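Local coordinates for putative alpha/beta hydrolase fold protein (Candidatus Nitrososphaera gargensis, PDB 5A62) that is a putative alpha/beta hydrolase fold enzyme that probably acts as a carboxylesterase, cleaving ester bonds by hydrolysis, at residues A[75-78]-A[79-82]; A[132-135]-A[136-139]; A[201-204]-A[205-209]. All coordinates share one frame; numbering follows the deposited sequence.

Contact 1 of 3, residues A[75-78]-A[79-82]; sequences QDLI and DDLR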
ATOM      1  N   GLN A  75       4.194   6.857  -6.301  1.00  7.50           N
ATOM      2  CA  GLN A  75       4.327   7.323  -7.678  1.00  8.05           C
ATOM      3  C   GLN A  75       3.123   7.978  -8.228  1.00  8.26           C
ATOM      4  O   GLN A  75       3.192   8.961  -8.966  1.00  8.69           O
ATOM      5  CB  GLN A  75       4.787   6.174  -8.552  1.00  9.46           C
ATOM      6  CG  GLN A  75       5.114   6.614  -9.958  1.00 10.95           C
ATOM      7  CD  GLN A  75       6.277   7.577  -9.976  1.00 11.98           C
ATOM      8  OE1 GLN A  75       7.296   7.343  -9.298  1.00 14.86           O
ATOM      9  NE2 GLN A  75       6.136   8.662 -10.705  1.00 12.18           N
ATOM     10  N   ASP A  76       1.938   7.487  -7.856  1.00  7.13           N
ATOM     11  CA  ASP A  76       0.695   8.093  -8.266  1.00  7.56           C
ATOM     12  C   ASP A  76       0.566   9.511  -7.744  1.00  7.97           C
ATOM     13  O   ASP A  76       0.076  10.369  -8.448  1.00  7.99           O
ATOM     14  CB  ASP A  76      -0.480   7.233  -7.866  1.00  8.89           C
ATOM     15  CG  ASP A  76      -0.481   5.925  -8.600  1.00 10.43           C
ATOM     16  OD1 ASP A  76      -0.475   5.937  -9.866  1.00 12.64           O
ATOM     17  OD2 ASP A  76      -0.543   4.851  -7.947  1.00 10.24           O
ATOM     18  N   LEU A  77       0.955   9.748  -6.514  1.00  6.95           N
ATOM     19  CA  LEU A  77       0.948  11.095  -5.961  1.00  6.99           C
ATOM     20  C   LEU A  77       1.962  12.007  -6.688  1.00  7.31           C
ATOM     21  O   LEU A  77       1.703  13.191  -6.900  1.00  7.78           O
ATOM     22  CB  LEU A  77       1.271  11.127  -4.459  1.00  7.30           C
ATOM     23  CG  LEU A  77       0.262  10.402  -3.593  1.00  8.14           C
ATOM     24  CD1 LEU A  77       0.620  10.534  -2.138  1.00 10.34           C
ATOM     25  CD2 LEU A  77      -1.184  10.855  -3.781  1.00  9.79           C
ATOM     26  N   ILE A  78       3.067  11.474  -7.095  1.00  7.56           N
ATOM     27  CA  ILE A  78       4.039  12.295  -7.831  1.00  8.87           C
ATOM     28  C   ILE A  78       3.449  12.653  -9.158  1.00  9.38           C
ATOM     29  O   ILE A  78       3.574  13.803  -9.600  1.00  9.24           O
ATOM     30  CB  ILE A  78       5.377  11.547  -8.005  1.00  8.61           C
ATOM     31  CG1 ILE A  78       5.918  10.923  -6.732  1.00 10.55           C
ATOM     32  CG2 ILE A  78       6.414  12.492  -8.636  1.00 10.94           C
ATOM     33  CD1 ILE A  78       5.820  11.784  -5.496  1.00  9.88           C
ATOM     34  N   ASP A  79       2.794  11.700  -9.806  1.00  9.26           N
ATOM     35  CA  ASP A  79       2.155  11.972 -11.095  1.00  9.55           C
ATOM     36  C   ASP A  79       1.036  12.999 -10.924  1.00  8.95           C
ATOM     37  O   ASP A  79       0.905  13.883 -11.795  1.00  9.43           O
ATOM     38  CB  ASP A  79       1.650  10.681 -11.689  1.00 11.20           C
ATOM     39  CG  ASP A  79       2.743   9.715 -12.066  1.00 15.38           C
ATOM     40  OD1 ASP A  79       3.904  10.054 -12.175  1.00 17.77           O
ATOM     41  OD2 ASP A  79       2.330   8.547 -12.333  1.00 21.58           O
ATOM     42  N   ASP A  80       0.291  12.982  -9.849  1.00  8.59           N
ATOM     43  CA  ASP A  80      -0.735  14.017  -9.624  1.00  9.00           C
ATOM     44  C   ASP A  80      -0.102  15.354  -9.572  1.00  8.72           C
ATOM     45  O   ASP A  80      -0.628  16.354 -10.110  1.00  9.32           O
ATOM     46  CB  ASP A  80      -1.463  13.784  -8.275  1.00  9.81           C
ATOM     47  CG  ASP A  80      -2.338  12.515  -8.226  1.00 11.71           C
ATOM     48  OD1 ASP A  80      -2.707  11.966  -9.305  1.00 11.73           O
ATOM     49  OD2 ASP A  80      -2.619  12.108  -7.065  1.00 11.62           O
ATOM     50  N   LEU A  81       1.019  15.491  -8.871  1.00  7.79           N
ATOM     51  CA  LEU A  81       1.733  16.781  -8.765  1.00  7.83           C
ATOM     52  C   LEU A  81       2.296  17.192 -10.110  1.00  8.58           C
ATOM     53  O   LEU A  81       2.212  18.389 -10.466  1.00  8.89           O
ATOM     54  CB  LEU A  81       2.873  16.637  -7.769  1.00  8.44           C
ATOM     55  CG  LEU A  81       3.757  17.860  -7.582  1.00  9.09           C
ATOM     56  CD1 LEU A  81       2.989  19.077  -7.197  1.00 10.42           C
ATOM     57  CD2 LEU A  81       4.867  17.569  -6.553  1.00  9.80           C
ATOM     58  N   ARG A  82       2.869  16.255 -10.838  1.00  8.99           N
ATOM     59  CA  ARG A  82       3.366  16.569 -12.168  1.00  9.88           C
ATOM     60  C   ARG A  82       2.282  17.128 -13.042  1.00 10.32           C
ATOM     61  O   ARG A  82       2.502  18.172 -13.705  1.00 10.25           O
ATOM     62  CB  ARG A  82       3.994  15.347 -12.808  1.00 11.89           C
ATOM     63  CG  ARG A  82       4.612  15.647 -14.155  1.00 16.31           C
ATOM     64  CD  ARG A  82       4.985  14.361 -14.904  1.00 21.29           C
ATOM     65  NE  ARG A  82       3.966  13.274 -14.826  1.00 30.61           N
ATOM     66  CZ  ARG A  82       2.888  13.114 -15.597  1.00 34.40           C
ATOM     67  NH1 ARG A  82       2.582  13.945 -16.578  1.00 33.17           N
ATOM     68  NH2 ARG A  82       2.064  12.085 -15.346  1.00 38.54           N
TER
HETATM   69  O   HOH W   1      -0.512   7.860 -11.738  1.00 27.78           O
HETATM   70  O   HOH W   2       1.963   6.189 -11.276  1.00 28.20           O

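Contact 2 of 3, residues A[132-135]-A[136-139]; sequences KDLE and KHFR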
ATOM      1  N   LYS A 132       8.700  -0.589  12.003  1.00 14.47           N
ATOM      2  CA  LYS A 132       8.324  -0.148  13.290  1.00 16.31           C
ATOM      3  C   LYS A 132       7.779   1.290  13.267  1.00 15.54           C
ATOM      4  O   LYS A 132       6.907   1.620  14.033  1.00 16.22           O
ATOM      5  CB  LYS A 132       9.531  -0.282  14.256  1.00 21.11           C
ATOM      6  CG  LYS A 132      10.632   0.687  13.913  1.00 27.33           C
ATOM      7  CD  LYS A 132      11.818   0.743  14.874  1.00 35.35           C
ATOM      8  CE  LYS A 132      12.822   1.738  14.275  1.00 38.04           C
ATOM      9  NZ  LYS A 132      13.936   2.132  15.207  1.00 44.67           N
ATOM     10  N   ASP A 133       8.253   2.102  12.332  1.00 13.58           N
ATOM     11  CA  ASP A 133       7.801   3.509  12.220  1.00 13.39           C
ATOM     12  C   ASP A 133       6.328   3.608  11.808  1.00 13.31           C
ATOM     13  O   ASP A 133       5.649   4.610  12.098  1.00 15.83           O
ATOM     14  CB  ASP A 133       8.613   4.248  11.176  1.00 13.37           C
ATOM     15  CG  ASP A 133      10.109   4.315  11.461  1.00 14.69           C
ATOM     16  OD1 ASP A 133      10.481   4.277  12.680  1.00 16.76           O
ATOM     17  OD2 ASP A 133      10.854   4.410  10.473  1.00 14.00           O
ATOM     18  N   LEU A 134       5.863   2.591  11.094  1.00 12.16           N
ATOM     19  CA  LEU A 134       4.490   2.611  10.576  1.00 11.56           C
ATOM     20  C   LEU A 134       3.511   1.771  11.403  1.00 10.75           C
ATOM     21  O   LEU A 134       2.327   1.745  11.136  1.00 11.27           O
ATOM     22  CB  LEU A 134       4.476   2.118   9.131  1.00 11.94           C
ATOM     23  CG  LEU A 134       5.299   2.942   8.167  1.00 13.28           C
ATOM     24  CD1 LEU A 134       5.138   2.466   6.761  1.00 15.14           C
ATOM     25  CD2 LEU A 134       4.962   4.404   8.248  1.00 13.69           C
ATOM     26  N   GLU A 135       3.997   1.123  12.464  1.00 11.68           N
ATOM     27  CA  GLU A 135       3.112   0.270  13.269  1.00 13.69           C
ATOM     28  C   GLU A 135       1.952   1.007  13.853  1.00 11.60           C
ATOM     29  O   GLU A 135       0.867   0.492  13.924  1.00 13.10           O
ATOM     30  CB  GLU A 135       3.921  -0.468  14.365  1.00 18.73           C
ATOM     31  CG  GLU A 135       3.186  -1.699  14.885  1.00 27.32           C
ATOM     32  CD  GLU A 135       2.992  -2.809  13.816  1.00 33.58           C
ATOM     33  OE1 GLU A 135       3.835  -2.884  12.846  1.00 41.35           O
ATOM     34  OE2 GLU A 135       2.018  -3.647  13.949  1.00 34.90           O
ATOM     35  N   LYS A 136       2.140   2.261  14.210  1.00 11.73           N
ATOM     36  CA  LYS A 136       1.068   3.052  14.810  1.00 14.01           C
ATOM     37  C   LYS A 136      -0.106   3.229  13.904  1.00 12.40           C
ATOM     38  O   LYS A 136      -1.226   3.404  14.370  1.00 13.22           O
ATOM     39  CB  LYS A 136       1.630   4.444  15.247  1.00 17.78           C
ATOM     40  CG  LYS A 136       2.117   5.321  14.082  1.00 22.54           C
ATOM     41  CD  LYS A 136       2.780   6.715  14.357  1.00 27.29           C
ATOM     42  CE  LYS A 136       4.035   6.620  15.211  1.00 30.78           C
ATOM     43  NZ  LYS A 136       5.299   6.139  14.507  1.00 34.70           N
ATOM     44  N   HIS A 137       0.098   3.202  12.596  1.00 10.94           N
ATOM     45  CA  HIS A 137      -1.012   3.464  11.696  1.00 10.52           C
ATOM     46  C   HIS A 137      -1.991   2.334  11.577  1.00  9.77           C
ATOM     47  O   HIS A 137      -3.085   2.507  11.058  1.00 10.10           O
ATOM     48  CB  HIS A 137      -0.479   3.829  10.294  1.00 11.89           C
ATOM     49  CG  HIS A 137       0.381   5.043  10.235  1.00 16.76           C
ATOM     50  ND1 HIS A 137       1.414   5.172   9.341  1.00 19.55           N
ATOM     51  CD2 HIS A 137       0.283   6.224  10.859  1.00 23.18           C
ATOM     52  CE1 HIS A 137       2.021   6.329   9.531  1.00 22.11           C
ATOM     53  NE2 HIS A 137       1.324   7.005  10.420  1.00 23.86           N
ATOM     54  N   PHE A 138      -1.660   1.118  12.049  1.00 10.25           N
ATOM     55  CA  PHE A 138      -2.675   0.107  12.107  1.00 10.35           C
ATOM     56  C   PHE A 138      -3.824   0.516  13.015  1.00 10.58           C
ATOM     57  O   PHE A 138      -4.972   0.359  12.685  1.00 11.30           O
ATOM     58  CB  PHE A 138      -2.118  -1.281  12.544  1.00  9.94           C
ATOM     59  CG  PHE A 138      -1.247  -1.923  11.487  1.00  9.92           C
ATOM     60  CD1 PHE A 138      -1.805  -2.707  10.477  1.00  9.79           C
ATOM     61  CD2 PHE A 138       0.100  -1.707  11.447  1.00 11.03           C
ATOM     62  CE1 PHE A 138      -0.996  -3.262   9.511  1.00 10.31           C
ATOM     63  CE2 PHE A 138       0.916  -2.252  10.449  1.00 11.19           C
ATOM     64  CZ  PHE A 138       0.344  -3.037   9.466  1.00 11.61           C
ATOM     65  N   ARG A 139      -3.490   1.078  14.140  1.00 11.61           N
ATOM     66  CA  ARG A 139      -4.546   1.450  15.071  0.55 12.16           C
ATOM     67  C   ARG A 139      -5.251   2.724  14.657  1.00 11.03           C
ATOM     68  O   ARG A 139      -6.454   2.796  14.830  1.00 12.63           O
ATOM     69  CB  ARG A 139      -4.032   1.587  16.495  0.55 13.85           C
ATOM     70  CG  ARG A 139      -5.148   1.613  17.540  0.55 15.95           C
ATOM     71  CD  ARG A 139      -5.826   0.251  17.594  0.55 17.22           C
ATOM     72  NE  ARG A 139      -7.054   0.198  18.374  0.55 20.06           N
ATOM     73  CZ  ARG A 139      -8.244   0.566  17.933  0.55 20.54           C
ATOM     74  NH1 ARG A 139      -8.359   1.154  16.749  0.55 21.58           N
ATOM     75  NH2 ARG A 139      -9.317   0.376  18.684  0.55 22.05           N
TER
HETATM   76  O   HOH W   3       4.878   3.328  14.977  1.00 21.49           O
HETATM   77  O   HOH W   4      -1.082   0.090  15.660  1.00 24.86           O

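Contact 3 of 3, residues A[201-204]-A[205-209]; sequences NVVQ and GLRAS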
ATOM      1  N   ASN A 201      15.336   3.920  -3.118  1.00 15.97           N
ATOM      2  CA  ASN A 201      16.429   4.687  -3.755  1.00 19.32           C
ATOM      3  C   ASN A 201      16.152   6.182  -3.937  1.00 17.16           C
ATOM      4  O   ASN A 201      16.766   6.829  -4.779  1.00 15.58           O
ATOM      5  CB  ASN A 201      16.768   4.069  -5.101  1.00 24.16           C
ATOM      6  CG  ASN A 201      15.706   4.314  -6.172  1.00 28.88           C
ATOM      7  OD1 ASN A 201      14.557   4.698  -5.916  1.00 29.75           O
ATOM      8  ND2 ASN A 201      16.115   4.114  -7.415  1.00 38.59           N
ATOM      9  N   VAL A 202      15.190   6.771  -3.197  1.00 12.36           N
ATOM     10  CA  VAL A 202      14.904   8.164  -3.375  1.00 11.43           C
ATOM     11  C   VAL A 202      16.090   9.014  -2.916  1.00 10.60           C
ATOM     12  O   VAL A 202      16.316  10.078  -3.479  1.00 11.31           O
ATOM     13  CB  VAL A 202      13.587   8.617  -2.703  1.00 10.57           C
ATOM     14  CG1 VAL A 202      13.252  10.061  -3.007  1.00  9.86           C
ATOM     15  CG2 VAL A 202      12.440   7.749  -3.134  1.00 12.03           C
ATOM     16  N   VAL A 203      16.774   8.631  -1.860  1.00 10.68           N
ATOM     17  CA  VAL A 203      17.908   9.425  -1.409  1.00 12.00           C
ATOM     18  C   VAL A 203      18.911   9.515  -2.543  1.00 11.99           C
ATOM     19  O   VAL A 203      19.381  10.625  -2.810  1.00 11.90           O
ATOM     20  CB  VAL A 203      18.585   8.867  -0.148  1.00 14.75           C
ATOM     21  CG1 VAL A 203      19.844   9.656   0.188  1.00 18.12           C
ATOM     22  CG2 VAL A 203      17.632   8.784   1.049  1.00 16.13           C
ATOM     23  N   GLN A 204      19.220   8.432  -3.221  1.00 11.73           N
ATOM     24  CA  GLN A 204      20.160   8.483  -4.333  1.00 12.21           C
ATOM     25  C   GLN A 204      19.637   9.384  -5.422  1.00 11.07           C
ATOM     26  O   GLN A 204      20.378  10.215  -5.991  1.00 10.53           O
ATOM     27  CB  GLN A 204      20.403   7.058  -4.879  1.00 14.08           C
ATOM     28  CG  GLN A 204      21.405   7.033  -6.047  1.00 19.70           C
ATOM     29  CD  GLN A 204      21.781   5.618  -6.470  1.00 26.61           C
ATOM     30  OE1 GLN A 204      20.896   4.852  -6.881  1.00 31.73           O
ATOM     31  NE2 GLN A 204      23.104   5.251  -6.354  1.00 25.20           N
ATOM     32  N   GLY A 205      18.384   9.272  -5.791  1.00 11.04           N
ATOM     33  CA  GLY A 205      17.845  10.140  -6.800  1.00 10.01           C
ATOM     34  C   GLY A 205      17.807  11.593  -6.470  1.00  9.90           C
ATOM     35  O   GLY A 205      17.996  12.473  -7.325  1.00 10.38           O
ATOM     36  N   LEU A 206      17.488  11.884  -5.236  1.00  8.58           N
ATOM     37  CA  LEU A 206      17.505  13.277  -4.782  1.00  9.27           C
ATOM     38  C   LEU A 206      18.941  13.840  -4.790  1.00 10.31           C
ATOM     39  O   LEU A 206      19.135  14.959  -5.221  1.00 10.24           O
ATOM     40  CB  LEU A 206      16.896  13.370  -3.359  1.00  9.28           C
ATOM     41  CG  LEU A 206      16.800  14.734  -2.775  1.00  9.82           C
ATOM     42  CD1 LEU A 206      15.995  15.657  -3.642  1.00  9.98           C
ATOM     43  CD2 LEU A 206      16.262  14.683  -1.378  1.00  9.58           C
ATOM     44  N   ARG A 207      19.902  13.063  -4.306  1.00  9.78           N
ATOM     45  CA  ARG A 207      21.317  13.488  -4.383  1.00 10.88           C
ATOM     46  C   ARG A 207      21.663  13.696  -5.835  1.00 11.65           C
ATOM     47  O   ARG A 207      22.286  14.716  -6.144  1.00 12.73           O
ATOM     48  CB  ARG A 207      22.137  12.411  -3.747  1.00 11.09           C
ATOM     49  CG  ARG A 207      23.649  12.729  -3.898  1.00 10.97           C
ATOM     50  CD  ARG A 207      24.466  11.757  -3.005  1.00 12.11           C
ATOM     51  NE  ARG A 207      24.299  10.394  -3.421  1.00 12.05           N
ATOM     52  CZ  ARG A 207      23.903   9.375  -2.687  1.00 13.55           C
ATOM     53  NH1 ARG A 207      23.614   9.510  -1.395  1.00 14.46           N
ATOM     54  NH2 ARG A 207      23.757   8.214  -3.261  1.00 14.50           N
ATOM     55  N   ALA A 208      21.233  12.828  -6.712  1.00 11.25           N
ATOM     56  CA  ALA A 208      21.562  12.946  -8.176  1.00 10.62           C
ATOM     57  C   ALA A 208      21.023  14.189  -8.821  1.00 11.85           C
ATOM     58  O   ALA A 208      21.585  14.744  -9.748  1.00 11.02           O
ATOM     59  CB  ALA A 208      21.078  11.754  -8.967  1.00 11.10           C
ATOM     60  N   SER A 209      19.870  14.682  -8.362  1.00 11.04           N
ATOM     61  CA  SER A 209      19.176  15.777  -8.999  1.00 10.81           C
ATOM     62  C   SER A 209      19.945  17.063  -9.002  1.00 11.39           C
ATOM     63  O   SER A 209      19.695  17.879  -9.868  1.00 14.26           O
ATOM     64  CB  SER A 209      17.782  15.973  -8.310  1.00 11.10           C
ATOM     65  OG  SER A 209      17.918  16.588  -7.050  1.00 11.93           O
TER

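Contact 1 of 3, residues A[75-78]-A[79-82]
Residues 75-78 and 79-82 are successive turns of one alpha-helix, joined by four i to i+4 backbone bonds, of which Asp79 N to Gln75 O is 2.9 Å and Arg82 N to Ile78 O is 2.8 Å. Gln75 and Asp79 are paired a second time through their side chains. With CG of Gln75 opposite the backbone N (chi1 -173°) and the chain then bent at chi2, the amide swings forward along the helix, and NE2 donates to Asp79 OD1 at 3.0 Å. The acceptor sits in the plane of the amide, but the amide nitrogen approaches from above the carboxylate plane, the two planes being 55° apart. The other end of the amide is held as well, by Gln111, since OE1 of Gln75 accepts from its side chain.

The second oxygen of Asp79 faces another acid. OD2 of Asp79 and OD1 of Asp76 stand 4.6 Å apart, and two waters bridge them. Water 2 lies 2.8 Å from Asp76 OD1 and 2.6 Å from Asp79 OD2, while water 1 makes the same link with 2.7 Å to Asp76 OD1. The hydration probably eases the repulsion between the like charges. This polar side belongs to helix 74-87 of the alpha/beta hydrolase fold; elsewhere on the helix, Ile78 and Leu81 pack on helix 100-111, which follows the probable nucleophile elbow. OD2 of Asp76 accepts from the backbone N of Thr73, the residue just ahead of helix 74-87.

Asp80 is buried, and its carboxylate is shared between Arg59 and Arg83, one oxygen to each. CD2 of Leu77 touches OD2 of Asp80 at 3.8 Å, a methyl laid against the acid on its helical neighbour three positions on.

Contact 2 of 3, residues A[132-135]-A[136-139]
The junction between helix 131-134 and helix 136-147 lies early in the helical region inserted between strands 116-122 and 212-218, the place where many alpha/beta hydrolases carry their cap. Leu134 and His137 meet across it, and so do Glu135 and Phe138. His137 N donates to Leu134 O at 3.0 Å and Phe138 N to Glu135 O at 3.2 Å. Both bonds span three residues, i to i+3, and in each the donor stands well above the carbonyl plane, 51° out of it, off the lone pairs.

Lys136 folds back over the preceding turn. Its CG lies between the backbone N and the carbonyl carbon (chi1 64°), and further bends at chi3 and chi4 curl the chain round until NZ donates to Asp133 O at 2.9 Å. Water 3 adds to this grip: it bonds to Lys132 O, to Lys136 N and to NZ of the same lysine, tying both ends of Lys136 to the first helix. The carboxylate of Asp133 is engaged elsewhere, in a salt bridge with Arg226.

CD2 of Leu134 rests against CE1 of the His137 imidazole at 3.7 Å. The Glu135 carboxylate comes obliquely to the CD2-CE2 side of the Phe138 ring, OE2 3.7 Å from CD2, the two planes 28° apart, while the backbone O of Glu135 meets that ring at its edge, in plane, 3.4 Å from CD2. The same ring also takes a cation-pi contact from Arg141 and packs on Thr73 of the second subunit. Water 4 donates to Glu135 O at 2.6 Å and accepts a weak bond from Arg139 N. A break between two helices soon after strand 116-122 is consistent with the start of the helical cap of an alpha/beta hydrolase.

Contact 3 of 3, residues A[201-204]-A[205-209]
Asn201 and Gly205 open helix 202-209, the amide of Gly205 donating to Asn201 O at 3.1 Å. Each of the next three amides likewise reaches back four residues: Leu206 N to Val202 O, Arg207 N to Val203 O at 2.9 Å, and Ala208 N to Gln204 O at 2.8 Å. The Arg207 bond is nearly straight, 170° at the hydrogen. Asn201 holds the N-cap position, but its side chain makes no capping bond; its carbonyl accepts the first of these i to i+4 bonds.

Near the last turn the acceptors are shared out differently. Leu206 O accepts twice from Ser209, from OG at 2.7 Å and from the backbone N at 3.2 Å, and the second link of Ser209 N, to Gly205 O, is weak. With chi1 at 75°, the hydroxyl of Ser209 is set between its own backbone N and carbonyl carbon and turns back to Leu206 O; the same OG is bonded to Cys211 N, so the serine joins the last turn of the helix to the chain just beyond it.

Arg207 leaves the helix with CG opposite its backbone N, then bends at chi3 to lie back along the preceding turn. One face of its guanidinium lies over Gln204 CA, with NH2 3.8 Å from that atom, and CG of Gln204 reaches the same nitrogen. CG1 of Val203 meets NH1 obliquely at 4.1 Å. The Gln204 amide is nearly perpendicular to the guanidinium, 83° between planes. NH1 finds its acceptor outside this helix, the carbonyl of Glu234. On the buried side Val202 and Leu206 pack on helix 100-111, and the chain then runs on into strand 212-218, next to the edge strand 239-243, in the alpha/beta hydrolase fold.

In the fold
The three contacts follow one another along the chain without touching. Contacts 1 and 3 are the nearer pair, centres about 17 Å and nearest atoms about 8 Å apart, and helix 100-111 lies between them: Met107 touches both Ile78 and Val202. Contact 2 is more remote, its centre about 24 Å from that of contact 1 and about 26 Å from that of contact 3. The dimer brings it back, however, because Phe138 of one subunit packs on Gln75 of the other. Leu77 and His137 both lie near, without touching, the probable nucleophile elbow ahead of helix 100-111. An acetate ion, probably from the crystallisation liquor, lies about 5 Å from the His137 side chain and might mark a pocket.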